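Local coordinates for cell shape determining protein MreC (Streptococcus pneumoniae, PDB 2QF4) that helps to form and maintain cell shape, probably as part of the elongasome that synthesizes peripheral peptidoglycan, at residues A5-A10 against S36-A41; L25-G30 against I161-N166; I48-K53 against D71-K76. One frame throughout, in Å; residues are numbered along the deposited sequence.

Contact 1: residues A5-A10 against S36-A41; sequences ATKTLA and SENMLA
Lys7 lies across Met39 at about a right angle, its aliphatic chain passing over the end of the thioether side chain. The methyl carbon Met39 CE meets Lys7 CG at 3.9 Å, and it stands at the same 3.9 Å from the backbone oxygen Lys7 O, so the methyl is covered by the start of the lysine side chain and by the lysine's own carbonyl. Lys7 holds CG between its backbone N and carbonyl carbon (chi1 51°) and is fully extended from there on, which carries the ammonium group past the methionine to the turn beyond. There Lys7 NZ stops 3.6 Å from Ser36 OG, a loose polar approach and not a hydrogen bond.

The turn is a type I beta turn from Ser36 to Met39, closed by Met39 N to Ser36 O at 3.2 Å, and it leads directly into strand 40-43 of the first of two six-stranded antiparallel barrels that give this major extracytoplasmic domain its alpha-lytic protease fold. One side-chain bond and one weak N-H...S contact brace it. Ser36 OG donates to Asn38 OD1 at 2.9 Å, tilted 25° from the carbonyl plane, while Ser36 N points a weak N-H bond at Met39 SD over 3.4 Å. The sulfur thus faces the turn, at most weakly held, while its methyl turns to the lysine. Asn38 ND2 is bound in turn by Asn124 OD1. Strand 160-166 lies between the two segments in the sheet, pairing with Lys7 and Leu9 along one edge and with Leu40 along the other.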
ATOM      1  N   ALA A   5      -0.711   9.277 -14.977  1.00 12.18           N
ATOM      2  CA  ALA A   5      -0.631   8.263 -16.034  1.00 11.45           C
ATOM      3  C   ALA A   5      -0.035   7.002 -15.455  1.00 10.16           C
ATOM      4  O   ALA A   5       0.979   7.072 -14.754  1.00 11.20           O
ATOM      5  CB  ALA A   5       0.208   8.760 -17.199  1.00 12.95           C
ATOM      6  N   THR A   6      -0.676   5.865 -15.689  1.00  9.10           N
ATOM      7  CA  THR A   6      -0.248   4.590 -15.134  1.00  9.19           C
ATOM      8  C   THR A   6      -0.139   3.530 -16.206  1.00  8.90           C
ATOM      9  O   THR A   6      -0.657   3.650 -17.310  1.00  9.77           O
ATOM     10  CB  THR A   6      -1.123   4.053 -13.970  1.00  9.84           C
ATOM     11  OG1 THR A   6      -2.325   3.463 -14.491  1.00 10.81           O
ATOM     12  CG2 THR A   6      -1.453   5.154 -12.947  1.00 11.52           C
ATOM     13  N   LYS A   7       0.610   2.497 -15.866  1.00  9.43           N
ATOM     14  CA  LYS A   7       0.691   1.253 -16.613  1.00 10.33           C
ATOM     15  C   LYS A   7       0.305   0.128 -15.680  1.00  9.45           C
ATOM     16  O   LYS A   7       0.663   0.146 -14.509  1.00 10.55           O
ATOM     17  CB  LYS A   7       2.101   1.034 -17.175  1.00 12.65           C
ATOM     18  CG  LYS A   7       3.226   1.172 -16.166  1.00 15.94           C
ATOM     19  CD  LYS A   7       4.602   1.075 -16.735  1.00 16.63           C
ATOM     20  CE  LYS A   7       5.600   1.207 -15.612  1.00 18.81           C
ATOM     21  NZ  LYS A   7       7.011   1.062 -16.074  1.00 21.76           N
ATOM     22  N   THR A   8      -0.418  -0.850 -16.206  1.00  9.56           N
ATOM     23  CA  THR A   8      -0.966  -1.898 -15.374  1.00  9.90           C
ATOM     24  C   THR A   8      -0.748  -3.254 -16.004  1.00  9.26           C
ATOM     25  O   THR A   8      -0.570  -3.382 -17.211  1.00 10.36           O
ATOM     26  CB  THR A   8      -2.476  -1.720 -15.144  1.00  9.98           C
ATOM     27  OG1 THR A   8      -3.209  -2.174 -16.301  1.00 11.09           O
ATOM     28  CG2 THR A   8      -2.878  -0.289 -14.812  1.00 10.47           C
ATOM     29  N   LEU A   9      -0.811  -4.276 -15.163  1.00  9.53           N
ATOM     30  CA  LEU A   9      -0.671  -5.656 -15.605  1.00 10.30           C
ATOM     31  C   LEU A   9      -1.441  -6.549 -14.654  1.00 10.48           C
ATOM     32  O   LEU A   9      -1.154  -6.567 -13.450  1.00 10.95           O
ATOM     33  CB  LEU A   9       0.830  -6.039 -15.565  1.00 12.04           C
ATOM     34  CG  LEU A   9       1.185  -7.462 -15.975  1.00 13.42           C
ATOM     35  CD1 LEU A   9       0.703  -7.829 -17.371  1.00 15.27           C
ATOM     36  CD2 LEU A   9       2.670  -7.707 -15.797  1.00 14.30           C
ATOM     37  N   ALA A  10      -2.406  -7.299 -15.158  1.00 10.22           N
ATOM     38  CA  ALA A  10      -3.197  -8.231 -14.352  1.00 10.67           C
ATOM     39  C   ALA A  10      -2.645  -9.618 -14.566  1.00 10.74           C
ATOM     40  O   ALA A  10      -2.357 -10.009 -15.697  1.00 13.66           O
ATOM     41  CB  ALA A  10      -4.682  -8.128 -14.700  1.00 13.06           C
ATOM     42  N   SER A  36       7.241  -4.114 -13.126  1.00 16.68           N
ATOM     43  CA  SER A  36       8.321  -3.226 -12.680  1.00 17.46           C
ATOM     44  C   SER A  36       8.353  -3.114 -11.157  1.00 17.14           C
ATOM     45  O   SER A  36       7.376  -3.339 -10.434  1.00 16.96           O
ATOM     46  CB  SER A  36       8.254  -1.815 -13.340  1.00 17.86           C
ATOM     47  OG  SER A  36       6.999  -1.150 -13.256  1.00 21.33           O
ATOM     48  N   GLU A  37       9.505  -2.680 -10.683  1.00 17.71           N
ATOM     49  CA  GLU A  37       9.774  -2.624  -9.274  1.00 18.40           C
ATOM     50  C   GLU A  37       9.042  -1.425  -8.594  1.00 15.70           C
ATOM     51  O   GLU A  37       8.967  -1.402  -7.370  1.00 19.39           O
ATOM     52  CB  GLU A  37      11.301  -2.500  -8.980  1.00 19.82           C
ATOM     53  CG  GLU A  37      12.350  -2.658 -10.089  0.50 22.65           C
ATOM     54  CD  GLU A  37      12.292  -3.932 -10.903  0.50 23.26           C
ATOM     55  OE1 GLU A  37      12.723  -4.996 -10.421  0.50 26.37           O
ATOM     56  OE2 GLU A  37      11.891  -3.837 -12.071  0.50 24.85           O
ATOM     57  N   ASN A  38       8.509  -0.460  -9.345  1.00 17.60           N
ATOM     58  CA  ASN A  38       7.785   0.667  -8.749  1.00 16.73           C
ATOM     59  C   ASN A  38       6.352   0.336  -8.533  1.00 13.24           C
ATOM     60  O   ASN A  38       5.608   1.214  -8.121  1.00 14.31           O
ATOM     61  CB  ASN A  38       7.905   2.036  -9.557  1.00 16.60           C
ATOM     62  CG  ASN A  38       7.050   2.098 -10.885  1.00 17.27           C
ATOM     63  OD1 ASN A  38       6.690   1.073 -11.458  1.00 17.97           O
ATOM     64  ND2 ASN A  38       6.731   3.330 -11.355  1.00 18.76           N
ATOM     65  N   MET A  39       5.921  -0.917  -8.831  1.00 11.68           N
ATOM     66  CA  MET A  39       4.519  -1.189  -8.878  1.00  9.88           C
ATOM     67  C   MET A  39       3.923  -1.570  -7.546  1.00  8.33           C
ATOM     68  O   MET A  39       4.520  -2.264  -6.720  1.00  8.63           O
ATOM     69  CB  MET A  39       4.195  -2.260  -9.932  1.00  9.93           C
ATOM     70  CG  MET A  39       4.399  -1.776 -11.360  1.00 12.16           C
ATOM     71  SD  MET A  39       4.070  -3.081 -12.535  1.00 13.16           S
ATOM     72  CE  MET A  39       3.835  -2.063 -14.035  1.00 16.08           C
ATOM     73  N   LEU A  40       2.703  -1.101  -7.388  1.00  8.05           N
ATOM     74  CA  LEU A  40       1.803  -1.496  -6.310  1.00  7.81           C
ATOM     75  C   LEU A  40       0.841  -2.532  -6.844  1.00  7.96           C
ATOM     76  O   LEU A  40       0.768  -2.758  -8.042  1.00  9.86           O
ATOM     77  CB  LEU A  40       1.105  -0.278  -5.707  1.00  8.65           C
ATOM     78  CG  LEU A  40       2.039   0.669  -4.922  1.00  8.24           C
ATOM     79  CD1 LEU A  40       1.269   1.888  -4.445  1.00 12.60           C
ATOM     80  CD2 LEU A  40       2.631  -0.069  -3.704  1.00  9.83           C
ATOM     81  N   ALA A  41       0.142  -3.205  -5.941  1.00  7.76           N
ATOM     82  CA  ALA A  41      -0.735  -4.309  -6.271  1.00  8.16           C
ATOM     83  C   ALA A  41      -2.117  -4.069  -5.680  1.00  7.95           C
ATOM     84  O   ALA A  41      -2.250  -3.707  -4.501  1.00  8.19           O
ATOM     85  CB  ALA A  41      -0.141  -5.614  -5.711  1.00  8.77           C
TER

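Contact 2: residues L25-G30 against I161-N166; sequences LTLDAG and IELVGN
Strands 25-27 and 161-166 run nearly perpendicular, at 79° with their axes 9.5 Å apart at the closest, and no backbone bond joins them; they face each other across the inside of a barrel. The meeting is made entirely by four buried aliphatic side chains. Leu27 has the largest share. Its CD1 meets Leu163 CD2 at 3.7 Å, the two leucines reaching toward each other tip to tip, and also touches Ile161. The other methyl, Leu27 CD2, comes against the branch point of the isoleucine, 3.8 Å from Ile161 CB, with the two side chains crossing at about a right angle. Leu25, two residues earlier on the same side of its strand, crosses Ile161 in the same way but farther out along the isoleucine side chain, its CD1 lying 3.9 Å from Ile161 CG1 and 4.0 Å from Ile161 CD1.

Ile161 is therefore covered by two leucines. Its CG1 branch lies opposite the carbonyl carbon (chi1 -62°) and runs between Leu27 CD2 and Leu25 CD1, whereas CG2 is turned beside the carbonyl carbon and lies 4.0 Å from Leu27 CD1. With only methyl, methylene and methine groups in contact, the interface depends on shape and on exclusion of water.

Other strands of the barrel close in around this cluster. Strand 59-63, which pairs with 24-27 on one side, adds Val61 against both Leu27 and Leu163, and Leu63 against Leu25; strand 40-43, which pairs with 160-166, lays Ala41 against Ile161 and Leu163, and Thr155 from a loop touches Leu25 and Ile161.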
ATOM      1  N   LEU A  25       2.207 -13.096  -2.123  1.00  8.90           N
ATOM      2  CA  LEU A  25       1.626 -13.814  -3.257  1.00  9.50           C
ATOM      3  C   LEU A  25       2.641 -13.804  -4.382  1.00  8.80           C
ATOM      4  O   LEU A  25       3.440 -12.885  -4.533  1.00 10.15           O
ATOM      5  CB  LEU A  25       0.357 -13.067  -3.806  1.00 11.31           C
ATOM      6  CG  LEU A  25      -0.773 -12.729  -2.865  1.00 13.15           C
ATOM      7  CD1 LEU A  25      -1.783 -11.927  -3.586  1.00 12.60           C
ATOM      8  CD2 LEU A  25      -1.381 -14.043  -2.295  1.00 14.26           C
ATOM      9  N   THR A  26       2.607 -14.847  -5.204  1.00  8.88           N
ATOM     10  CA  THR A  26       3.341 -14.899  -6.467  1.00  9.17           C
ATOM     11  C   THR A  26       2.356 -14.878  -7.601  1.00  8.48           C
ATOM     12  O   THR A  26       1.382 -15.653  -7.617  1.00  9.04           O
ATOM     13  CB  THR A  26       4.213 -16.169  -6.565  1.00  9.09           C
ATOM     14  OG1 THR A  26       5.047 -16.231  -5.426  1.00 11.91           O
ATOM     15  CG2 THR A  26       5.053 -16.147  -7.832  1.00 10.81           C
ATOM     16  N   LEU A  27       2.628 -14.006  -8.572  1.00  9.13           N
ATOM     17  CA  LEU A  27       1.856 -13.862  -9.783  1.00  9.23           C
ATOM     18  C   LEU A  27       2.612 -14.462 -10.968  1.00  9.86           C
ATOM     19  O   LEU A  27       3.842 -14.453 -11.012  1.00 10.43           O
ATOM     20  CB  LEU A  27       1.560 -12.377 -10.061  1.00  9.05           C
ATOM     21  CG  LEU A  27       0.993 -11.587  -8.914  1.00  9.23           C
ATOM     22  CD1 LEU A  27       0.774 -10.113  -9.359  1.00 10.69           C
ATOM     23  CD2 LEU A  27      -0.276 -12.207  -8.419  1.00 11.99           C
ATOM     24  N   ASP A  28       1.856 -14.946 -11.945  1.00  9.68           N
ATOM     25  CA  ASP A  28       2.392 -15.603 -13.138  1.00 10.91           C
ATOM     26  C   ASP A  28       2.734 -14.673 -14.291  1.00 11.25           C
ATOM     27  O   ASP A  28       2.720 -15.115 -15.425  1.00 12.90           O
ATOM     28  CB  ASP A  28       1.456 -16.714 -13.599  1.00 11.00           C
ATOM     29  CG  ASP A  28       0.128 -16.223 -14.137  1.00 10.30           C
ATOM     30  OD1 ASP A  28      -0.162 -15.015 -14.109  1.00 10.80           O
ATOM     31  OD2 ASP A  28      -0.638 -17.119 -14.581  1.00 12.41           O
ATOM     32  N   ALA A  29       3.159 -13.445 -14.019  1.00 11.82           N
ATOM     33  CA  ALA A  29       3.714 -12.518 -15.025  1.00 12.32           C
ATOM     34  C   ALA A  29       4.896 -11.887 -14.316  1.00 13.27           C
ATOM     35  O   ALA A  29       4.779 -11.510 -13.149  1.00 12.76           O
ATOM     36  CB  ALA A  29       2.697 -11.553 -15.495  1.00 14.17           C
ATOM     37  N   GLY A  30       5.988 -11.611 -15.016  1.00 14.53           N
ATOM     38  CA  GLY A  30       6.782 -10.487 -14.714  1.00 15.25           C
ATOM     39  C   GLY A  30       7.377  -9.629 -15.753  1.00 14.79           C
ATOM     40  O   GLY A  30       6.628  -9.008 -16.444  1.00 15.96           O
ATOM     41  N   ILE A 161      -4.567 -10.465  -9.547  1.00  9.60           N
ATOM     42  CA  ILE A 161      -4.088  -9.225  -8.952  1.00  9.60           C
ATOM     43  C   ILE A 161      -3.665  -8.302 -10.073  1.00  9.14           C
ATOM     44  O   ILE A 161      -3.103  -8.738 -11.054  1.00  9.11           O
ATOM     45  CB  ILE A 161      -2.899  -9.523  -8.029  1.00  9.17           C
ATOM     46  CG1 ILE A 161      -3.320 -10.438  -6.874  1.00 10.95           C
ATOM     47  CG2 ILE A 161      -2.225  -8.252  -7.519  1.00 10.68           C
ATOM     48  CD1 ILE A 161      -4.322  -9.880  -5.899  1.00 12.41           C
ATOM     49  N   GLU A 162      -3.949  -7.020  -9.908  1.00  9.47           N
ATOM     50  CA  GLU A 162      -3.499  -6.015 -10.845  1.00  9.80           C
ATOM     51  C   GLU A 162      -2.312  -5.236 -10.296  1.00  9.09           C
ATOM     52  O   GLU A 162      -2.377  -4.649  -9.233  1.00  9.24           O
ATOM     53  CB  GLU A 162      -4.645  -5.060 -11.162  1.00 10.55           C
ATOM     54  CG  GLU A 162      -4.292  -4.067 -12.266  1.00 12.72           C
ATOM     55  CD  GLU A 162      -5.436  -3.164 -12.619  1.00 17.01           C
ATOM     56  OE1 GLU A 162      -6.602  -3.569 -12.486  1.00 23.31           O
ATOM     57  OE2 GLU A 162      -5.187  -2.059 -13.082  1.00 21.55           O
ATOM     58  N   LEU A 163      -1.210  -5.247 -11.017  1.00  8.73           N
ATOM     59  CA  LEU A 163      -0.040  -4.431 -10.708  1.00  8.74           C
ATOM     60  C   LEU A 163      -0.205  -3.093 -11.410  1.00  9.31           C
ATOM     61  O   LEU A 163      -0.687  -3.016 -12.543  1.00 10.10           O
ATOM     62  CB  LEU A 163       1.221  -5.105 -11.228  1.00  9.37           C
ATOM     63  CG  LEU A 163       1.538  -6.490 -10.683  1.00  9.59           C
ATOM     64  CD1 LEU A 163       2.820  -6.989 -11.311  1.00 12.27           C
ATOM     65  CD2 LEU A 163       1.565  -6.480  -9.136  1.00 10.93           C
ATOM     66  N   VAL A 164       0.194  -2.015 -10.726  1.00  9.79           N
ATOM     67  CA  VAL A 164      -0.000  -0.640 -11.244  1.00 10.94           C
ATOM     68  C   VAL A 164       1.274   0.143 -10.929  1.00 11.26           C
ATOM     69  O   VAL A 164       1.748   0.184  -9.794  1.00 12.26           O
ATOM     70  CB  VAL A 164      -1.215   0.051 -10.586  1.00 13.55           C
ATOM     71  CG1 VAL A 164      -1.463   1.462 -11.160  0.80 14.86           C
ATOM     72  CG2 VAL A 164      -2.515  -0.773 -10.738  0.80 16.29           C
ATOM     73  N   GLY A 165       1.815   0.809 -11.943  1.00 10.88           N
ATOM     74  CA  GLY A 165       2.974   1.687 -11.783  1.00 11.45           C
ATOM     75  C   GLY A 165       2.776   3.005 -12.516  1.00 10.38           C
ATOM     76  O   GLY A 165       1.960   3.109 -13.392  1.00 10.42           O
ATOM     77  N   ASN A 166       3.524   4.022 -12.125  1.00 10.97           N
ATOM     78  CA  ASN A 166       3.489   5.310 -12.784  1.00  9.85           C
ATOM     79  C   ASN A 166       4.166   5.154 -14.118  1.00 10.89           C
ATOM     80  O   ASN A 166       5.237   4.592 -14.183  1.00 13.68           O
ATOM     81  CB  ASN A 166       4.261   6.328 -11.919  1.00 10.27           C
ATOM     82  CG  ASN A 166       3.929   7.746 -12.242  1.00  8.77           C
ATOM     83  OD1 ASN A 166       3.840   8.131 -13.407  1.00  9.27           O
ATOM     84  ND2 ASN A 166       3.816   8.557 -11.221  1.00  9.84           N
TER

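Contact 3: residues I48-K53 against D71-K76; sequences IGSVSK and DKISVK
Three groups hold one water molecule between the segments: Ser50 OG at 2.8 Å, the backbone oxygen Val51 O at 2.7 Å and the carboxylate oxygen Asp71 OD2 at 2.8 Å. The water donates to Val51 O and, more weakly, to Asp71 OD2. Ser50 OG also stands 3.1 Å from Asp71 OD2, so hydroxyl, carboxylate and water form a compact polar group. Ser50 keeps OG between its backbone N and carbonyl carbon (chi1 52°), which brings the hydroxyl up to both the water and the aspartate.

On another flank the serine meets a purely apolar neighbour. The terminal methyl Ile73 CD1 comes 3.7 Å from Ser50 OG and just as near to Ser50 CB, lying against the side of a residue whose hydroxyl is otherwise engaged in polar contacts. Phe123, from a loop, touches both Ser50 and Asp71, and Ile88 of strand 82-92 lies against Ile73.

Strand 46-54 belongs to the first barrel, whereas 71-76 runs into and along part of strand 74-79 of the second. The contact accordingly sits where the two barrels meet, close to the centre of the chain, a junction that belongs to the double-barrel architecture of the alpha-lytic protease fold.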
ATOM      1  N   ILE A  48      -3.521  -3.825  -1.988  1.00  7.78           N
ATOM      2  CA  ILE A  48      -3.279  -5.063  -1.222  1.00  8.15           C
ATOM      3  C   ILE A  48      -1.818  -5.375  -0.986  1.00  7.98           C
ATOM      4  O   ILE A  48      -1.524  -6.211  -0.163  1.00  8.02           O
ATOM      5  CB  ILE A  48      -4.059  -6.267  -1.804  1.00  8.69           C
ATOM      6  CG1 ILE A  48      -3.637  -6.633  -3.233  1.00  9.56           C
ATOM      7  CG2 ILE A  48      -5.573  -5.990  -1.733  1.00 10.82           C
ATOM      8  CD1 ILE A  48      -2.355  -7.436  -3.310  1.00 10.31           C
ATOM      9  N   GLY A  49      -0.900  -4.668  -1.620  1.00  7.68           N
ATOM     10  CA  GLY A  49       0.501  -4.939  -1.436  1.00  7.60           C
ATOM     11  C   GLY A  49       1.378  -4.143  -2.375  1.00  7.45           C
ATOM     12  O   GLY A  49       0.907  -3.284  -3.096  1.00  7.69           O
ATOM     13  N   SER A  50       2.660  -4.486  -2.341  1.00  7.46           N
ATOM     14  CA  SER A  50       3.709  -3.829  -3.137  1.00  7.98           C
ATOM     15  C   SER A  50       4.558  -4.902  -3.780  1.00  8.31           C
ATOM     16  O   SER A  50       4.734  -5.973  -3.206  1.00  8.68           O
ATOM     17  CB  SER A  50       4.557  -2.901  -2.264  1.00  8.76           C
ATOM     18  OG  SER A  50       5.031  -3.593  -1.125  1.00  9.52           O
ATOM     19  N   VAL A  51       5.073  -4.630  -4.976  1.00  8.67           N
ATOM     20  CA  VAL A  51       5.968  -5.589  -5.613  1.00  9.27           C
ATOM     21  C   VAL A  51       7.249  -5.663  -4.810  1.00 10.21           C
ATOM     22  O   VAL A  51       7.869  -4.628  -4.531  1.00 11.98           O
ATOM     23  CB  VAL A  51       6.251  -5.211  -7.095  1.00  9.62           C
ATOM     24  CG1 VAL A  51       7.405  -6.010  -7.673  1.00 11.77           C
ATOM     25  CG2 VAL A  51       4.986  -5.359  -7.943  1.00 10.96           C
ATOM     26  N   SER A  52       7.659  -6.880  -4.453  1.00 10.77           N
ATOM     27  CA  SER A  52       8.930  -7.043  -3.772  1.00 12.61           C
ATOM     28  C   SER A  52      10.006  -7.672  -4.625  1.00 13.01           C
ATOM     29  O   SER A  52      11.167  -7.465  -4.344  1.00 14.97           O
ATOM     30  CB  SER A  52       8.730  -7.812  -2.505  1.00 14.57           C
ATOM     31  OG  SER A  52       8.142  -9.042  -2.754  1.00 15.78           O
ATOM     32  N   LYS A  53       9.662  -8.439  -5.657  1.00 13.84           N
ATOM     33  CA  LYS A  53      10.656  -8.957  -6.588  1.00 15.51           C
ATOM     34  C   LYS A  53      10.007  -9.185  -7.936  1.00 14.49           C
ATOM     35  O   LYS A  53       8.902  -9.719  -8.015  1.00 14.83           O
ATOM     36  CB  LYS A  53      11.195 -10.259  -6.068  1.00 16.77           C
ATOM     37  CG  LYS A  53      12.257 -10.880  -6.951  1.00 19.32           C
ATOM     38  CD  LYS A  53      12.952 -11.981  -6.210  1.00 22.68           C
ATOM     39  CE  LYS A  53      14.402 -12.092  -6.613  1.00 28.26           C
ATOM     40  NZ  LYS A  53      14.923 -13.483  -6.452  1.00 32.50           N
ATOM     41  N   ASP A  71       8.869  -1.353   3.161  1.00 10.07           N
ATOM     42  CA  ASP A  71       8.808  -0.861   1.786  1.00 10.54           C
ATOM     43  C   ASP A  71       8.540   0.632   1.661  1.00 10.17           C
ATOM     44  O   ASP A  71       8.591   1.158   0.548  1.00 10.44           O
ATOM     45  CB  ASP A  71       7.803  -1.677   1.016  1.00 11.82           C
ATOM     46  CG  ASP A  71       8.197  -3.142   0.961  1.00 15.79           C
ATOM     47  OD1 ASP A  71       9.406  -3.437   1.000  1.00 21.45           O
ATOM     48  OD2 ASP A  71       7.293  -3.998   0.948  1.00 23.90           O
ATOM     49  N   LYS A  72       8.284   1.329   2.761  1.00  9.71           N
ATOM     50  CA  LYS A  72       8.169   2.804   2.738  1.00 10.94           C
ATOM     51  C   LYS A  72       7.146   3.233   1.695  1.00  9.71           C
ATOM     52  O   LYS A  72       7.359   4.192   0.950  1.00 11.04           O
ATOM     53  CB  LYS A  72       9.537   3.464   2.492  1.00 11.77           C
ATOM     54  CG  LYS A  72      10.566   3.118   3.577  1.00 14.88           C
ATOM     55  CD  LYS A  72      11.856   3.917   3.423  1.00 16.61           C
ATOM     56  CE  LYS A  72      12.963   3.501   4.430  1.00 21.17           C
ATOM     57  NZ  LYS A  72      13.713   2.296   3.899  1.00 28.17           N
ATOM     58  N   ILE A  73       5.991   2.570   1.709  1.00  8.18           N
ATOM     59  CA  ILE A  73       4.920   2.899   0.806  1.00  8.15           C
ATOM     60  C   ILE A  73       4.279   4.208   1.251  1.00  7.36           C
ATOM     61  O   ILE A  73       3.768   4.318   2.365  1.00  7.02           O
ATOM     62  CB  ILE A  73       3.841   1.802   0.741  1.00  7.85           C
ATOM     63  CG1 ILE A  73       4.431   0.477   0.243  1.00  8.52           C
ATOM     64  CG2 ILE A  73       2.683   2.243  -0.177  1.00  8.43           C
ATOM     65  CD1 ILE A  73       3.525  -0.733   0.606  1.00 10.06           C
ATOM     66  N   SER A  74       4.313   5.210   0.378  1.00  6.82           N
ATOM     67  CA  SER A  74       3.721   6.513   0.643  1.00  7.27           C
ATOM     68  C   SER A  74       2.204   6.460   0.651  1.00  7.16           C
ATOM     69  O   SER A  74       1.607   5.896  -0.260  1.00  7.98           O
ATOM     70  CB  SER A  74       4.203   7.466  -0.473  1.00  7.40           C
ATOM     71  OG  SER A  74       3.459   8.676  -0.509  1.00  8.52           O
ATOM     72  N   VAL A  75       1.589   7.062   1.667  1.00  6.95           N
ATOM     73  CA  VAL A  75       0.150   7.211   1.775  1.00  7.25           C
ATOM     74  C   VAL A  75      -0.173   8.640   2.136  1.00  7.35           C
ATOM     75  O   VAL A  75       0.667   9.399   2.594  1.00  8.07           O
ATOM     76  CB  VAL A  75      -0.468   6.226   2.828  1.00  7.97           C
ATOM     77  CG1 VAL A  75      -0.295   4.794   2.337  1.00  9.76           C
ATOM     78  CG2 VAL A  75       0.115   6.410   4.229  1.00 10.77           C
ATOM     79  N   LYS A  76      -1.437   8.968   1.918  1.00  8.27           N
ATOM     80  CA  LYS A  76      -1.947  10.261   2.317  1.00  8.67           C
ATOM     81  C   LYS A  76      -3.347  10.093   2.885  1.00  8.37           C
ATOM     82  O   LYS A  76      -4.110   9.195   2.559  1.00  9.08           O
ATOM     83  CB  LYS A  76      -1.907  11.274   1.170  1.00  9.65           C
ATOM     84  CG  LYS A  76      -2.747  10.932   0.012  1.00  9.75           C
ATOM     85  CD  LYS A  76      -2.549  11.900  -1.154  1.00 10.89           C
ATOM     86  CE  LYS A  76      -3.378  11.475  -2.339  0.50 10.89           C
ATOM     87  NZ  LYS A  76      -3.215  12.426  -3.490  0.50  9.25           N
TER
HETATM   88  O   HOH W   1       7.634  -4.364  -1.826  1.00 19.01           O

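Contacts 1 and 2 belong to the first barrel and share strand 160-166, which pairs by backbone hydrogen bonds with both segments of contact 1 and supplies one side of contact 2. Their chemistry follows their depth: contact 2 is wholly buried and aliphatic, whereas contact 1 is partly open and mixes a charged residue with a buried one. Contact 3 lies nearer the centre of the chain and is the one bridged by a water, at the junction between barrels. It adjoins the others through strand 46-54, where Ala41 pairs with Ile48 and Gly49 at a classic beta bulge, and Val51 packs on Leu163.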